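Local atomic coordinates of tRNA dimethylallyltransferase (Staphylococcus epidermidis ATCC 12228, PDB entry 3D3Q), a protein that probably transfers a dimethylallyl group from dimethylallyl diphosphate to the N6 atom of adenosine 37 in tRNAs that read codons beginning with uridine. Residues A[172-175]-A[176-180]; A[89-92]-A[93-97]; A[226-229]-A[230-233]. All coordinates share one frame; numbering follows the deposited sequence.

Contact 1 of 3, residues A[172-175]-A[176-180]; sequences AIEY and YLKTK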
loop_
_atom_site.group_PDB
_atom_site.type_symbol
_atom_site.label_atom_id
_atom_site.label_comp_id
_atom_site.label_asym_id
_atom_site.label_seq_id
_atom_site.Cartn_x
_atom_site.Cartn_y
_atom_site.Cartn_z
ATOM N N ALA A 172 4.866 18.418 8.331
ATOM C CA ALA A 172 4.074 19.531 7.854
ATOM C C ALA A 172 4.919 20.363 6.890
ATOM O O ALA A 172 4.497 20.657 5.771
ATOM C CB ALA A 172 3.605 20.382 9.023
ATOM N N ILE A 173 6.118 20.746 7.314
ATOM C CA ILE A 173 7.012 21.520 6.461
ATOM C C ILE A 173 7.338 20.740 5.187
ATOM O O ILE A 173 7.428 21.308 4.102
ATOM C CB ILE A 173 8.303 21.849 7.211
ATOM C CG1 ILE A 173 7.965 22.761 8.385
ATOM C CG2 ILE A 173 9.307 22.505 6.281
ATOM C CD1 ILE A 173 9.072 22.888 9.372
ATOM N N GLU A 174 7.499 19.432 5.325
ATOM C CA GLU A 174 7.790 18.565 4.190
ATOM C C GLU A 174 6.650 18.561 3.162
ATOM O O GLU A 174 6.885 18.681 1.958
ATOM C CB GLU A 174 8.026 17.147 4.693
ATOM C CG GLU A 174 8.335 16.140 3.612
ATOM C CD GLU A 174 8.440 14.721 4.143
ATOM O OE1 GLU A 174 8.721 13.820 3.311
ATOM O OE2 GLU A 174 8.239 14.513 5.372
ATOM N N TYR A 175 5.418 18.416 3.649
ATOM C CA TYR A 175 4.215 18.388 2.813
ATOM C C TYR A 175 4.030 19.675 2.007
ATOM O O TYR A 175 3.771 19.637 0.803
ATOM C CB TYR A 175 2.991 18.168 3.698
ATOM C CG TYR A 175 1.696 18.213 2.946
ATOM C CD1 TYR A 175 1.237 17.105 2.241
ATOM C CD2 TYR A 175 0.937 19.368 2.924
ATOM C CE1 TYR A 175 0.045 17.150 1.529
ATOM C CE2 TYR A 175 -0.248 19.427 2.226
ATOM C CZ TYR A 175 -0.698 18.323 1.528
ATOM O OH TYR A 175 -1.894 18.412 0.848
ATOM N N TYR A 176 4.141 20.806 2.701
ATOM C CA TYR A 176 4.022 22.134 2.108
ATOM C C TYR A 176 5.024 22.300 0.971
ATOM O O TYR A 176 4.649 22.536 -0.169
ATOM C CB TYR A 176 4.309 23.206 3.166
ATOM C CG TYR A 176 4.360 24.597 2.588
ATOM C CD1 TYR A 176 3.279 25.101 1.868
ATOM C CD2 TYR A 176 5.492 25.396 2.720
ATOM C CE1 TYR A 176 3.319 26.362 1.290
ATOM C CE2 TYR A 176 5.547 26.665 2.137
ATOM C CZ TYR A 176 4.455 27.145 1.426
ATOM O OH TYR A 176 4.461 28.399 0.851
ATOM N N LEU A 177 6.307 22.186 1.310
ATOM C CA LEU A 177 7.384 22.331 0.338
ATOM C C LEU A 177 7.178 21.530 -0.954
ATOM O O LEU A 177 7.638 21.952 -2.009
ATOM C CB LEU A 177 8.732 21.941 0.958
ATOM C CG LEU A 177 9.769 23.031 1.312
ATOM C CD1 LEU A 177 9.726 24.183 0.291
ATOM C CD2 LEU A 177 9.503 23.554 2.705
ATOM N N LYS A 178 6.496 20.387 -0.874
ATOM C CA LYS A 178 6.242 19.563 -2.047
ATOM C C LYS A 178 5.001 20.014 -2.822
ATOM O O LYS A 178 5.083 20.426 -3.988
ATOM C CB LYS A 178 6.078 18.095 -1.648
ATOM C CG LYS A 178 7.371 17.401 -1.266
ATOM C CD LYS A 178 7.150 15.957 -0.818
ATOM C CE LYS A 178 8.479 15.288 -0.498
ATOM N NZ LYS A 178 8.290 13.965 0.124
ATOM N N THR A 179 3.847 19.934 -2.171
ATOM C CA THR A 179 2.585 20.319 -2.786
ATOM C C THR A 179 2.346 21.828 -2.779
ATOM O O THR A 179 1.435 22.322 -3.447
ATOM C CB THR A 179 1.415 19.683 -2.068
ATOM O OG1 THR A 179 0.199 20.068 -2.717
ATOM C CG2 THR A 179 1.376 20.147 -0.632
ATOM N N LYS A 180 3.149 22.558 -2.014
ATOM C CA LYS A 180 3.030 24.011 -1.950
ATOM C C LYS A 180 1.681 24.471 -1.414
ATOM O O LYS A 180 1.323 25.643 -1.537
ATOM C CB LYS A 180 3.247 24.615 -3.340
ATOM C CG LYS A 180 4.476 25.504 -3.472
ATOM C CD LYS A 180 4.315 26.829 -2.726
ATOM C CE LYS A 180 5.614 27.613 -2.781
ATOM N NZ LYS A 180 6.719 26.776 -2.195
#

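Contact 2 of 3, residues A[89-92]-A[93-97]; sequences IKDI and TRRGK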
loop_
_atom_site.group_PDB
_atom_site.type_symbol
_atom_site.label_atom_id
_atom_site.label_comp_id
_atom_site.label_asym_id
_atom_site.label_seq_id
_atom_site.Cartn_x
_atom_site.Cartn_y
_atom_site.Cartn_z
ATOM N N ILE A 89 -17.243 -4.986 4.694
ATOM C CA ILE A 89 -16.862 -4.383 5.953
ATOM C C ILE A 89 -18.066 -4.304 6.907
ATOM O O ILE A 89 -17.896 -4.403 8.122
ATOM C CB ILE A 89 -16.261 -2.970 5.732
ATOM C CG1 ILE A 89 -14.960 -3.088 4.926
ATOM C CG2 ILE A 89 -16.019 -2.291 7.066
ATOM C CD1 ILE A 89 -14.339 -1.762 4.532
ATOM N N LYS A 90 -19.275 -4.118 6.373
ATOM C CA LYS A 90 -20.475 -4.051 7.220
ATOM C C LYS A 90 -20.898 -5.455 7.636
ATOM O O LYS A 90 -21.189 -5.703 8.804
ATOM C CB LYS A 90 -21.647 -3.368 6.491
ATOM C CG LYS A 90 -21.783 -1.844 6.712
ATOM C CD LYS A 90 -23.015 -1.220 5.985
ATOM C CE LYS A 90 -22.884 -1.259 4.440
ATOM N NZ LYS A 90 -24.050 -0.733 3.657
ATOM N N ASP A 91 -20.932 -6.373 6.679
ATOM C CA ASP A 91 -21.323 -7.734 6.981
ATOM C C ASP A 91 -20.418 -8.291 8.074
ATOM O O ASP A 91 -20.893 -8.890 9.026
ATOM C CB ASP A 91 -21.227 -8.594 5.726
ATOM C CG ASP A 91 -21.774 -9.981 5.935
ATOM O OD1 ASP A 91 -23.000 -10.101 6.143
ATOM O OD2 ASP A 91 -20.982 -10.941 5.896
ATOM N N ILE A 92 -19.111 -8.078 7.929
ATOM C CA ILE A 92 -18.120 -8.544 8.905
ATOM C C ILE A 92 -18.393 -7.978 10.307
ATOM O O ILE A 92 -18.503 -8.732 11.282
ATOM C CB ILE A 92 -16.669 -8.146 8.467
ATOM C CG1 ILE A 92 -16.305 -8.869 7.170
ATOM C CG2 ILE A 92 -15.658 -8.482 9.555
ATOM C CD1 ILE A 92 -14.934 -8.525 6.627
ATOM N N THR A 93 -18.506 -6.654 10.412
ATOM C CA THR A 93 -18.745 -6.024 11.708
ATOM C C THR A 93 -20.049 -6.504 12.284
ATOM O O THR A 93 -20.174 -6.676 13.493
ATOM C CB THR A 93 -18.874 -4.491 11.615
ATOM O OG1 THR A 93 -17.894 -3.948 10.715
ATOM C CG2 THR A 93 -18.690 -3.882 12.995
ATOM N N ARG A 94 -21.016 -6.711 11.395
ATOM C CA ARG A 94 -22.358 -7.151 11.770
ATOM C C ARG A 94 -22.339 -8.499 12.458
ATOM O O ARG A 94 -23.231 -8.812 13.240
ATOM C CB ARG A 94 -23.255 -7.199 10.519
ATOM C CG ARG A 94 -24.751 -7.261 10.793
ATOM C CD ARG A 94 -25.539 -7.295 9.477
ATOM N NE ARG A 94 -25.108 -8.392 8.611
ATOM C CZ ARG A 94 -25.114 -9.677 8.965
ATOM N NH1 ARG A 94 -24.693 -10.609 8.110
ATOM N NH2 ARG A 94 -25.540 -10.034 10.171
ATOM N N ARG A 95 -21.323 -9.297 12.164
ATOM C CA ARG A 95 -21.213 -10.610 12.789
ATOM C C ARG A 95 -20.190 -10.568 13.920
ATOM O O ARG A 95 -19.520 -11.560 14.222
ATOM C CB ARG A 95 -20.839 -11.668 11.756
ATOM C CG ARG A 95 -21.805 -11.714 10.581
ATOM C CD ARG A 95 -21.644 -12.977 9.763
ATOM N NE ARG A 95 -20.245 -13.223 9.384
ATOM C CZ ARG A 95 -19.508 -12.388 8.662
ATOM N NH1 ARG A 95 -18.262 -12.698 8.370
ATOM N NH2 ARG A 95 -20.019 -11.240 8.232
ATOM N N GLY A 96 -20.084 -9.388 14.535
ATOM C CA GLY A 96 -19.180 -9.171 15.654
ATOM C C GLY A 96 -17.725 -9.517 15.425
ATOM O O GLY A 96 -17.056 -10.008 16.329
ATOM N N LYS A 97 -17.230 -9.269 14.221
ATOM C CA LYS A 97 -15.833 -9.563 13.920
ATOM C C LYS A 97 -15.070 -8.282 13.570
ATOM O O LYS A 97 -15.634 -7.183 13.559
ATOM C CB LYS A 97 -15.735 -10.571 12.769
ATOM C CG LYS A 97 -15.872 -12.033 13.193
ATOM C CD LYS A 97 -15.929 -12.970 11.978
ATOM C CE LYS A 97 -15.216 -14.326 12.243
ATOM N NZ LYS A 97 -15.760 -15.093 13.419
#

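Contact 3 of 3, residues A[226-229]-A[230-233]; sequences LFNE and VQHL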
loop_
_atom_site.group_PDB
_atom_site.type_symbol
_atom_site.label_atom_id
_atom_site.label_comp_id
_atom_site.label_asym_id
_atom_site.label_seq_id
_atom_site.Cartn_x
_atom_site.Cartn_y
_atom_site.Cartn_z
ATOM N N LEU A 226 5.845 -18.764 -13.281
ATOM C CA LEU A 226 5.182 -17.528 -13.717
ATOM C C LEU A 226 4.994 -17.536 -15.227
ATOM O O LEU A 226 3.905 -17.271 -15.730
ATOM C CB LEU A 226 6.014 -16.293 -13.333
ATOM C CG LEU A 226 5.620 -14.979 -14.023
ATOM C CD1 LEU A 226 4.188 -14.618 -13.672
ATOM C CD2 LEU A 226 6.569 -13.861 -13.612
ATOM N N PHE A 227 6.069 -17.837 -15.945
ATOM C CA PHE A 227 6.008 -17.868 -17.391
ATOM C C PHE A 227 4.977 -18.901 -17.849
ATOM O O PHE A 227 4.230 -18.651 -18.792
ATOM C CB PHE A 227 7.389 -18.182 -17.970
ATOM C CG PHE A 227 7.477 -18.022 -19.462
ATOM C CD1 PHE A 227 7.008 -19.020 -20.313
ATOM C CD2 PHE A 227 8.000 -16.859 -20.018
ATOM C CE1 PHE A 227 7.062 -18.868 -21.702
ATOM C CE2 PHE A 227 8.061 -16.696 -21.403
ATOM C CZ PHE A 227 7.585 -17.703 -22.250
ATOM N N ASN A 228 4.920 -20.052 -17.183
ATOM C CA ASN A 228 3.960 -21.078 -17.570
ATOM C C ASN A 228 2.538 -20.542 -17.404
ATOM O O ASN A 228 1.639 -20.863 -18.184
ATOM C CB ASN A 228 4.131 -22.334 -16.717
ATOM C CG ASN A 228 3.313 -23.498 -17.238
ATOM O OD1 ASN A 228 3.097 -24.487 -16.540
ATOM N ND2 ASN A 228 2.857 -23.388 -18.479
ATOM N N GLU A 229 2.345 -19.714 -16.386
ATOM C CA GLU A 229 1.043 -19.146 -16.127
ATOM C C GLU A 229 0.633 -18.190 -17.245
ATOM O O GLU A 229 -0.448 -18.341 -17.819
ATOM C CB GLU A 229 1.049 -18.416 -14.792
ATOM C CG GLU A 229 -0.317 -18.202 -14.176
ATOM C CD GLU A 229 -0.219 -17.460 -12.867
ATOM O OE1 GLU A 229 -0.011 -16.227 -12.909
ATOM O OE2 GLU A 229 -0.325 -18.103 -11.798
ATOM N N VAL A 230 1.484 -17.216 -17.570
ATOM C CA VAL A 230 1.144 -16.268 -18.625
ATOM C C VAL A 230 0.921 -16.994 -19.939
ATOM O O VAL A 230 0.293 -16.463 -20.851
ATOM C CB VAL A 230 2.236 -15.202 -18.840
ATOM C CG1 VAL A 230 2.652 -14.597 -17.522
ATOM C CG2 VAL A 230 3.402 -15.797 -19.555
ATOM N N GLN A 231 1.429 -18.217 -20.031
ATOM C CA GLN A 231 1.261 -19.012 -21.241
ATOM C C GLN A 231 -0.158 -19.531 -21.319
ATOM O O GLN A 231 -0.776 -19.479 -22.370
ATOM C CB GLN A 231 2.233 -20.191 -21.252
ATOM C CG GLN A 231 3.671 -19.837 -21.612
ATOM C CD GLN A 231 4.531 -21.082 -21.801
ATOM O OE1 GLN A 231 4.711 -21.871 -20.871
ATOM N NE2 GLN A 231 5.063 -21.263 -23.010
ATOM N N HIS A 232 -0.663 -20.035 -20.202
ATOM C CA HIS A 232 -2.018 -20.558 -20.162
ATOM C C HIS A 232 -3.012 -19.434 -20.394
ATOM O O HIS A 232 -4.032 -19.620 -21.062
ATOM C CB HIS A 232 -2.295 -21.209 -18.813
ATOM C CG HIS A 232 -1.478 -22.440 -18.558
ATOM N ND1 HIS A 232 -1.097 -22.831 -17.290
ATOM C CD2 HIS A 232 -0.983 -23.379 -19.403
ATOM C CE1 HIS A 232 -0.404 -23.955 -17.365
ATOM N NE2 HIS A 232 -0.321 -24.310 -18.636
ATOM N N LEU A 233 -2.721 -18.263 -19.838
ATOM C CA LEU A 233 -3.605 -17.106 -19.987
ATOM C C LEU A 233 -3.622 -16.599 -21.415
ATOM O O LEU A 233 -4.687 -16.401 -21.987
ATOM C CB LEU A 233 -3.159 -15.984 -19.058
ATOM C CG LEU A 233 -3.405 -16.223 -17.573
ATOM C CD1 LEU A 233 -2.606 -15.223 -16.757
ATOM C CD2 LEU A 233 -4.894 -16.099 -17.277
#

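Contact 1 of 3, residues A[172-175]-A[176-180]
Glu174 and Lys178, one helical turn apart, run alongside each other and pair at their ends through a salt bridge, with Lys178 NZ 3.2 Å from Glu174 OE1. NZ meets that oxygen on its anti side, slightly out of the carboxylate plane. Both chains are extended beyond CG but leave the backbone differently: Glu174 CG stands trans to its own N (chi1 180°), whereas Lys178 CG lies beside N (chi1 -74°). The lysine torsion carries its first methylenes back over the preceding turn, where Lys178 CG lies 3.5 Å from Glu174 O. Lys178 NZ also makes a weak hydrogen bond to Asn286 OD1.

The neighbouring flank is apolar. Ile173 and Leu177 extend in the same direction, and the branch methyls Ile173 CG2 and Leu177 CD2 come to 3.7 Å. Together they form a hydrophobic stripe, Ile173 against Leu146, Tyr149 and Leu150 of helix 143-153, and Leu177 against Tyr149 and Val131. The stretch is the last part of helix 166-179, one of several helices that the chain inserts between strands 98-102 and 197-204 of the parallel sheet. Along its backbone, Tyr176 N bonds Ala172 O at 3.1 Å and Leu177 N bonds Ile173 O at the same length.

Tyr175 projects to another side, beside Leu183 and Lys181. As modelled, Thr179 CG2 lies over one face of the Tyr175 ring, 3.5 Å from the centroid and displaced toward the rim, in a CH-pi contact, though its clash with Tyr175 O makes the exact fit doubtful. With OG1 trans to the backbone N, the threonine methyl falls between N and the carbonyl carbon. Helical geometry ends at Lys180, whose phi is positive.

Contact 2 of 3, residues A[89-92]-A[93-97]
Ile92 O receives two backbone N-H groups, from Arg95 N at 3.0 Å and Lys97 N at 3.2 Å, which reach it from opposite faces of the carbonyl plane. With Gly96 N bonded to Thr93 O at 2.9 Å, the Lys97 bond completes a Schellman motif that ends helix 78-94. Gly96 is its C-prime residue and has the positive phi of that position. Lys97 CB comes to 3.8 Å from Ile92 CG2, the two chains crossing at about a right angle, while Ile92 also packs on Ile36 and Pro99 of neighbouring strands.

One turn earlier, Ile89 O likewise has two donors from a single residue, Thr93. The hydroxyl OG1 approaches at 2.6 Å nearly in line with the carbonyl, and Thr93 N comes from well above its plane. The threonine rotamer, with OG1 beside its own N (chi1 -42°), folds the hydroxyl back onto the helix.

On the outer flank the Asp91 carboxylate is shared by two arginines. Arg94 NH1 comes to Asp91 OD1 from above the carboxylate plane, 2.6 Å away, in a salt bridge, and the guanidinium is turned 60° against that plane. Asp91 OD2 forms a second salt bridge, to Arg95 NH2 at 2.5 Å, with the two planes only 24° apart. Both arginine chains bend at chi3, which curls their guanidinium groups back to the aspartate. Arg95 NH1 makes a further salt bridge to Glu34 OE1 on strand 33-37. Alternating acid and base in this network would favour an ionised Asp91 and would tie the end of the helix to strand 33-37 through Arg95 and Glu34.

Contact 3 of 3, residues A[226-229]-A[230-233]
Phe227 and Gln231 meet one turn apart near the start of helix 226-235, with Gln231 CD at the edge of the phenyl ring, 3.4 Å from Phe227 CE1. Ring and amide planes are inclined by 59°, so they do not stack. Phe227 CG is trans to its backbone N (chi1 -171°), while Gln231 CG lies beside its own (chi1 -77°), and these torsions bring the glutamine chain up to the ring edge. Gln231 OE1 also takes a weak hydrogen bond from Asn228 ND2 at 3.4 Å. The Asn228 amide leans over the His232 ring on the exposed flank, with ND2 above one face.

On the buried flank, Leu226 CD1 and Val230 CG1 make a looser apolar contact at 4.1 Å. Helical i to i+4 backbone bonds join these turns: Val230 N to Leu226 O at 3.0 Å, His232 N to Asn228 O at 3.2 Å, and Leu233 N to Glu229 O at 3.0 Å.

Further out, helix 252-257 supports the apolar residues: Leu226 rests on Leu252, Phe227 on Val255 and Ile256, and Val230 on Ile256. Leu233 packs on Met47, Met244 and Tyr249. The last two of these border or belong to the stretch 245-250, which probably contacts the substrate tRNA, while the Leu226 side chain is about 11 Å from that of Thr16, in the probable phosphate-binding loop (P-loop). The buried carboxylate of Glu229 is held by the loop at residues 48-49 and by Tyr249: OE2 accepts hydrogen bonds from Asp48 N and Ile49 N, and OE1 is hydrogen-bonded to Tyr249 OH.

Overall arrangement
From the N terminus the chain reaches contact 2 first, then contact 1, then contact 3. Each is local to one helix, contacts 1 and 2 running just past its C-terminal end, so none closes a long loop, and the three follow in series without nesting or crossing. Contact 2 lies where helix 78-94 gives way to strand 98-102, in the beta-alpha-beta crossover from strand 64-65. Contact 1 belongs to the helices inserted before strand 197-204 and covers the end of helix 166-179, which packs on helices 125-136 and 143-153. Contact 3 follows that strand and helix 207-224, against helix 252-257. Their centres are 37 to 44 Å apart, with contacts 1 and 3 on opposite sides of the chain's centre.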